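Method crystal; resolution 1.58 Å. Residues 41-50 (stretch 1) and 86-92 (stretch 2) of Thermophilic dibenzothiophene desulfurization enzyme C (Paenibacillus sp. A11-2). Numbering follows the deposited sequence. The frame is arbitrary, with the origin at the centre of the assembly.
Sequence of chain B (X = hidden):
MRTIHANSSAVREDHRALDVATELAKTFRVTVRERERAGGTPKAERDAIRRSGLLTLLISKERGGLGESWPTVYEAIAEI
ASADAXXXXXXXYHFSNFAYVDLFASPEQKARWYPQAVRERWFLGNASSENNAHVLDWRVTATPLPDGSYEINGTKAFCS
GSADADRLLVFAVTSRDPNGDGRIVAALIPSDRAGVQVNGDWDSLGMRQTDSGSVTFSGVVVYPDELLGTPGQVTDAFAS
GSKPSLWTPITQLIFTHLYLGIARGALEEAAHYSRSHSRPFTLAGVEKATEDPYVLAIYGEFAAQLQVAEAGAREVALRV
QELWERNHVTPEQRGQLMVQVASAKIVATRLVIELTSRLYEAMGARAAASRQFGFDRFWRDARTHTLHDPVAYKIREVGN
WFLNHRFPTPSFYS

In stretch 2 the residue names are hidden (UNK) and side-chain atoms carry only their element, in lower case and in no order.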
ATOM      1  N   THR B  41      19.883  26.457 -18.617  1.00 18.04           N
ATOM      2  CA  THR B  41      18.883  27.496 -18.437  1.00 17.07           C
ATOM      3  C   THR B  41      17.938  27.525 -19.629  1.00 21.02           C
ATOM      4  O   THR B  41      18.397  27.723 -20.767  1.00 20.56           O
ATOM      5  CB  THR B  41      19.572  28.846 -18.265  1.00 17.46           C
ATOM      6  OG1 THR B  41      20.502  28.764 -17.173  1.00 19.72           O
ATOM      7  CG2 THR B  41      18.554  29.953 -17.989  1.00 19.48           C
ATOM      8  N   PRO B  42      16.643  27.344 -19.434  1.00 17.06           N
ATOM      9  CA  PRO B  42      15.684  27.386 -20.552  1.00 18.32           C
ATOM     10  C   PRO B  42      15.283  28.818 -20.879  1.00 18.64           C
ATOM     11  O   PRO B  42      14.164  29.269 -20.643  1.00 18.88           O
ATOM     12  CB  PRO B  42      14.518  26.556 -20.008  1.00 18.04           C
ATOM     13  CG  PRO B  42      14.522  26.875 -18.563  1.00 17.71           C
ATOM     14  CD  PRO B  42      15.968  27.030 -18.159  1.00 16.95           C
ATOM     15  N   LYS B  43      16.246  29.557 -21.419  1.00 17.36           N
ATOM     16  CA  LYS B  43      16.090  30.998 -21.590  1.00 19.32           C
ATOM     17  C   LYS B  43      14.919  31.322 -22.514  1.00 17.19           C
ATOM     18  O   LYS B  43      14.111  32.210 -22.225  1.00 18.46           O
ATOM     19  CB  LYS B  43      17.401  31.576 -22.128  1.00 20.75           C
ATOM     20  CG  LYS B  43      17.331  33.020 -22.593  1.00 21.60           C
ATOM     21  CD  LYS B  43      16.912  33.934 -21.488  1.00 19.56           C
ATOM     22  CE  LYS B  43      17.072  35.399 -21.909  1.00 25.51           C
ATOM     23  NZ  LYS B  43      16.379  36.328 -20.976  1.00 23.01           N
ATOM     24  N   ALA B  44      14.810  30.614 -23.639  1.00 15.56           N
ATOM     25  CA  ALA B  44      13.740  30.917 -24.587  1.00 19.79           C
ATOM     26  C   ALA B  44      12.378  30.763 -23.935  1.00 23.31           C
ATOM     27  O   ALA B  44      11.479  31.592 -24.134  1.00 20.02           O
ATOM     28  CB  ALA B  44      13.836  30.009 -25.806  1.00 20.98           C
ATOM     29  N   GLU B  45      12.218  29.707 -23.141  1.00 17.63           N
ATOM     30  CA  GLU B  45      10.941  29.426 -22.509  1.00 17.38           C
ATOM     31  C   GLU B  45      10.660  30.420 -21.389  1.00 15.79           C
ATOM     32  O   GLU B  45       9.513  30.844 -21.201  1.00 15.38           O
ATOM     33  CB  GLU B  45      10.945  27.985 -21.991  1.00 17.34           C
ATOM     34  CG  GLU B  45      10.908  26.930 -23.088  1.00 18.91           C
ATOM     35  CD  GLU B  45      12.214  26.794 -23.859  1.00 18.98           C
ATOM     36  OE1 GLU B  45      13.300  27.027 -23.273  1.00 18.94           O
ATOM     37  OE2 GLU B  45      12.143  26.432 -25.061  1.00 20.17           O
ATOM     38  N   ARG B  46      11.693  30.801 -20.635  1.00 15.03           N
ATOM     39  CA  ARG B  46      11.533  31.854 -19.644  1.00 13.79           C
ATOM     40  C   ARG B  46      11.090  33.156 -20.312  1.00 19.13           C
ATOM     41  O   ARG B  46      10.232  33.868 -19.785  1.00 16.10           O
ATOM     42  CB  ARG B  46      12.834  32.046 -18.859  1.00 16.50           C
ATOM     43  CG  ARG B  46      13.173  30.872 -17.917  1.00 16.86           C
ATOM     44  CD  ARG B  46      14.544  31.036 -17.292  1.00 17.68           C
ATOM     45  NE  ARG B  46      14.637  32.281 -16.534  1.00 16.21           N
ATOM     46  CZ  ARG B  46      14.265  32.427 -15.262  1.00 14.80           C
ATOM     47  NH1 ARG B  46      13.796  31.387 -14.575  1.00 17.82           N
ATOM     48  NH2 ARG B  46      14.353  33.601 -14.667  1.00 17.17           N
ATOM     49  N   ASP B  47      11.638  33.465 -21.489  1.00 18.48           N
ATOM     50  CA  ASP B  47      11.216  34.683 -22.184  1.00 18.10           C
ATOM     51  C   ASP B  47       9.784  34.564 -22.704  1.00 17.64           C
ATOM     52  O   ASP B  47       9.035  35.548 -22.703  1.00 18.48           O
ATOM     53  CB  ASP B  47      12.179  35.007 -23.330  1.00 17.44           C
ATOM     54  CG  ASP B  47      13.521  35.560 -22.847  1.00 18.50           C
ATOM     55  OD1 ASP B  47      13.643  35.956 -21.668  1.00 18.57           O
ATOM     56  OD2 ASP B  47      14.469  35.618 -23.674  1.00 23.34           O
ATOM     57  N   ALA B  48       9.365  33.375 -23.140  1.00 15.15           N
ATOM     58  CA  ALA B  48       7.964  33.196 -23.509  1.00 18.50           C
ATOM     59  C   ALA B  48       7.049  33.462 -22.319  1.00 17.27           C
ATOM     60  O   ALA B  48       5.976  34.058 -22.470  1.00 17.33           O
ATOM     61  CB  ALA B  48       7.727  31.792 -24.061  1.00 18.93           C
ATOM     62  N   ILE B  49       7.448  33.022 -21.124  1.00 17.81           N
ATOM     63  CA  ILE B  49       6.659  33.323 -19.935  1.00 15.05           C
ATOM     64  C   ILE B  49       6.644  34.828 -19.681  1.00 16.38           C
ATOM     65  O   ILE B  49       5.611  35.401 -19.303  1.00 16.94           O
ATOM     66  CB  ILE B  49       7.201  32.529 -18.727  1.00 14.33           C
ATOM     67  CG1 ILE B  49       6.934  31.036 -18.942  1.00 15.00           C
ATOM     68  CG2 ILE B  49       6.575  33.032 -17.431  1.00 18.28           C
ATOM     69  CD1 ILE B  49       7.563  30.142 -17.884  1.00 17.34           C
ATOM     70  N   ARG B  50       7.786  35.490 -19.888  1.00 17.68           N
ATOM     71  CA  ARG B  50       7.850  36.937 -19.727  1.00 15.29           C
ATOM     72  C   ARG B  50       6.862  37.638 -20.656  1.00 15.31           C
ATOM     73  O   ARG B  50       6.116  38.523 -20.223  1.00 18.33           O
ATOM     74  CB  ARG B  50       9.272  37.432 -19.997  1.00 14.80           C
ATOM     75  CG  ARG B  50      10.260  37.216 -18.869  1.00 16.86           C
ATOM     76  CD  ARG B  50      11.578  37.953 -19.160  1.00 18.29           C
ATOM     77  NE  ARG B  50      12.514  37.864 -18.040  1.00 16.41           N
ATOM     78  CZ  ARG B  50      13.453  36.919 -17.886  1.00 14.49           C
ATOM     79  NH1 ARG B  50      13.601  35.952 -18.781  1.00 16.52           N
ATOM     80  NH2 ARG B  50      14.238  36.931 -16.821  1.00 17.88           N
ATOM     81  N   UNK B  86      10.308  21.526 -14.789  1.00 11.44           N
ATOM     82  CA  UNK B  86      11.254  22.584 -14.448  1.00 12.73           C
ATOM     83  C   UNK B  86      10.639  23.951 -14.673  1.00 11.24           C
ATOM     84  O   UNK B  86      10.795  24.858 -13.843  1.00 13.18           O
ATOM     85  o   UNK B  86      13.309  21.328 -14.882  1.00 14.59           O
ATOM     86  c   UNK B  86      12.523  22.448 -15.285  1.00 14.13           C
ATOM     87  N   UNK B  87       9.949  24.125 -15.796  1.00 13.97           N
ATOM     88  CA  UNK B  87       9.303  25.405 -16.051  1.00 13.86           C
ATOM     89  C   UNK B  87       8.150  25.642 -15.079  1.00 15.08           C
ATOM     90  O   UNK B  87       7.962  26.764 -14.608  1.00 14.19           O
ATOM     91  c   UNK B  87       9.969  25.701 -18.509  1.00 19.44           C
ATOM     92  c   UNK B  87      10.539  27.107 -18.355  1.00 20.65           C
ATOM     93  c   UNK B  87       8.836  25.482 -17.499  1.00 13.85           C
ATOM     94  c   UNK B  87       9.506  25.472 -19.940  1.00 26.33           C
ATOM     95  N   UNK B  88       7.390  24.600 -14.733  1.00 14.95           N
ATOM     96  CA  UNK B  88       6.397  24.759 -13.680  1.00 13.35           C
ATOM     97  C   UNK B  88       7.015  25.172 -12.355  1.00 12.77           C
ATOM     98  O   UNK B  88       6.503  26.055 -11.661  1.00 13.00           O
ATOM     99  N   UNK B  89       8.129  24.534 -11.986  1.00 12.39           N
ATOM    100  CA  UNK B  89       8.866  24.891 -10.781  1.00 11.86           C
ATOM    101  C   UNK B  89       9.347  26.342 -10.835  1.00 10.32           C
ATOM    102  O   UNK B  89       9.155  27.107  -9.886  1.00 13.34           O
ATOM    103  n   UNK B  89      12.681  25.150  -8.447  1.00 24.14           N
ATOM    104  c   UNK B  89      11.063  24.270  -9.638  1.00 18.98           C
ATOM    105  n   UNK B  89      11.486  23.388  -8.670  1.00 32.06           N
ATOM    106  c   UNK B  89      11.850  25.364  -9.518  1.00 18.23           C
ATOM    107  c   UNK B  89      12.449  23.945  -7.959  1.00 34.20           C
ATOM    108  c   UNK B  89      10.020  23.898 -10.635  1.00 16.46           C
ATOM    109  N   UNK B  90       9.962  26.743 -11.946  1.00 12.39           N
ATOM    110  CA  UNK B  90      10.469  28.111 -12.042  1.00 11.64           C
ATOM    111  C   UNK B  90       9.329  29.109 -11.912  1.00 11.88           C
ATOM    112  O   UNK B  90       9.423  30.090 -11.167  1.00 12.55           O
ATOM    113  c   UNK B  90      13.570  28.222 -12.582  1.00 15.10           C
ATOM    114  c   UNK B  90      11.208  28.313 -13.365  1.00 14.61           C
ATOM    115  c   UNK B  90      12.552  27.607 -13.529  1.00 14.17           C
ATOM    116  c   UNK B  90      13.005  27.675 -14.967  1.00 14.58           C
ATOM    117  N   UNK B  91       8.248  28.855 -12.638  1.00 13.74           N
ATOM    118  CA  UNK B  91       7.055  29.693 -12.597  1.00 14.23           C
ATOM    119  C   UNK B  91       6.456  29.720 -11.188  1.00 14.26           C
ATOM    120  O   UNK B  91       6.209  30.791 -10.621  1.00 14.83           O
ATOM    121  c   UNK B  91       6.091  29.148 -13.652  1.00 13.55           C
ATOM    122  c   UNK B  91       3.625  31.819 -14.704  1.00 18.67           C
ATOM    123  c   UNK B  91       4.799  31.124 -14.522  1.00 15.84           C
ATOM    124  c   UNK B  91       3.618  29.415 -13.355  1.00 13.95           C
ATOM    125  c   UNK B  91       2.434  31.306 -14.232  1.00 17.14           C
ATOM    126  c   UNK B  91       2.423  30.113 -13.537  1.00 18.58           C
ATOM    127  c   UNK B  91       4.813  29.928 -13.825  1.00 13.06           C
ATOM    128  N   UNK B  92       6.289  28.548 -10.569  1.00 11.70           N
ATOM    129  CA  UNK B  92       5.752  28.505  -9.212  1.00 12.94           C
ATOM    130  C   UNK B  92       6.623  29.233  -8.198  1.00 13.43           C
ATOM    131  O   UNK B  92       6.119  29.975  -7.346  1.00 13.86           O
TER

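Stretch 1 enters a helix at Lys 43, with Pro 42 at the N-cap position. Stretch 2 is helical throughout, and its residues are read from their atoms.

Position 86 carries two side-chain atoms, one carbon and then one oxygen. There is no branch at the carbon. CA-to-CB points toward stretch 1, but the closest approach of the side chain is 5.9 Å, from CB to CG of Pro 42. This is the hydroxymethyl group of serine, Ser 86. Its OG is hydrogen-bonded elsewhere in the structure.

Position 87 has four carbons, forked at the second. CB bears no branch, so the pattern is not that of isoleucine. The fork faces stretch 1. One terminal carbon lies 3.5 Å from CB of Glu 45, and the other lies 4.0 Å from CG of Pro 42. The residue is Leu 87, with chi1 m and chi2 t. These two carbons are CD1 and CD2, respectively. CD2 also lies 4.3 Å from CD1 of Ile 49, so one leucine touches three side chains of stretch 1.

Position 88 has no side-chain atoms. It is Gly 88. A CB here would point away from stretch 1, and an ideal one would have nothing of that stretch close by. The contact therefore does not explain the glycine.

Position 89 has one carbon followed by a five-membered ring of three carbons and two nitrogens. It touches nothing of stretch 1. That ring is an imidazole, and the residue is His 89. The nearest approach of the side chain is 8.1 Å, from CD2 of His 89 to NH1 of Arg 46.

Position 90 again has four carbons, forked at the second, and CA-to-CB points toward stretch 1. One terminal carbon is 4.0 Å from CG of Pro 42. The other is 3.7 Å from NH1 of Arg 46. This is Leu 90, also m and t, and the two carbons are CD1 and CD2 in that order. CD2 sits at the edge of the guanidinium, near its plane. The approach is packing, not a hydrogen bond, since a methyl group offers no acceptor.

Position 91 has one carbon and then a ring of six carbons. No oxygen follows the ring, which separates it from tyrosine. CA-to-CB runs sideways. One ring carbon lies 3.9 Å from CG2 of Ile 49, and that methyl meets the ring at its edge, near its plane. The residue is Phe 91, and the ring carbon is CD1.

Position 92 has no side-chain atoms and is Gly 92. An ideal CB would be crowded by O of Gly 88, at 3.2 Å, and would have nothing of stretch 1 close by.

The contact works by side-chain packing, and no hydrogen bond crosses it. The helix axes approach to 11.2 Å at an angle of 47°, leaving room for side chains between them. Leu 87, Leu 90 and Phe 91 meet Pro 42, Glu 45, Arg 46 and Ile 49. Together the stretches bury 332 Å². Lys 43, Asp 47 and Arg 50 lie outside the contact, and Asp 47 forms salt bridges with the other two.

Stretch 2 86-92: SLGHLFG
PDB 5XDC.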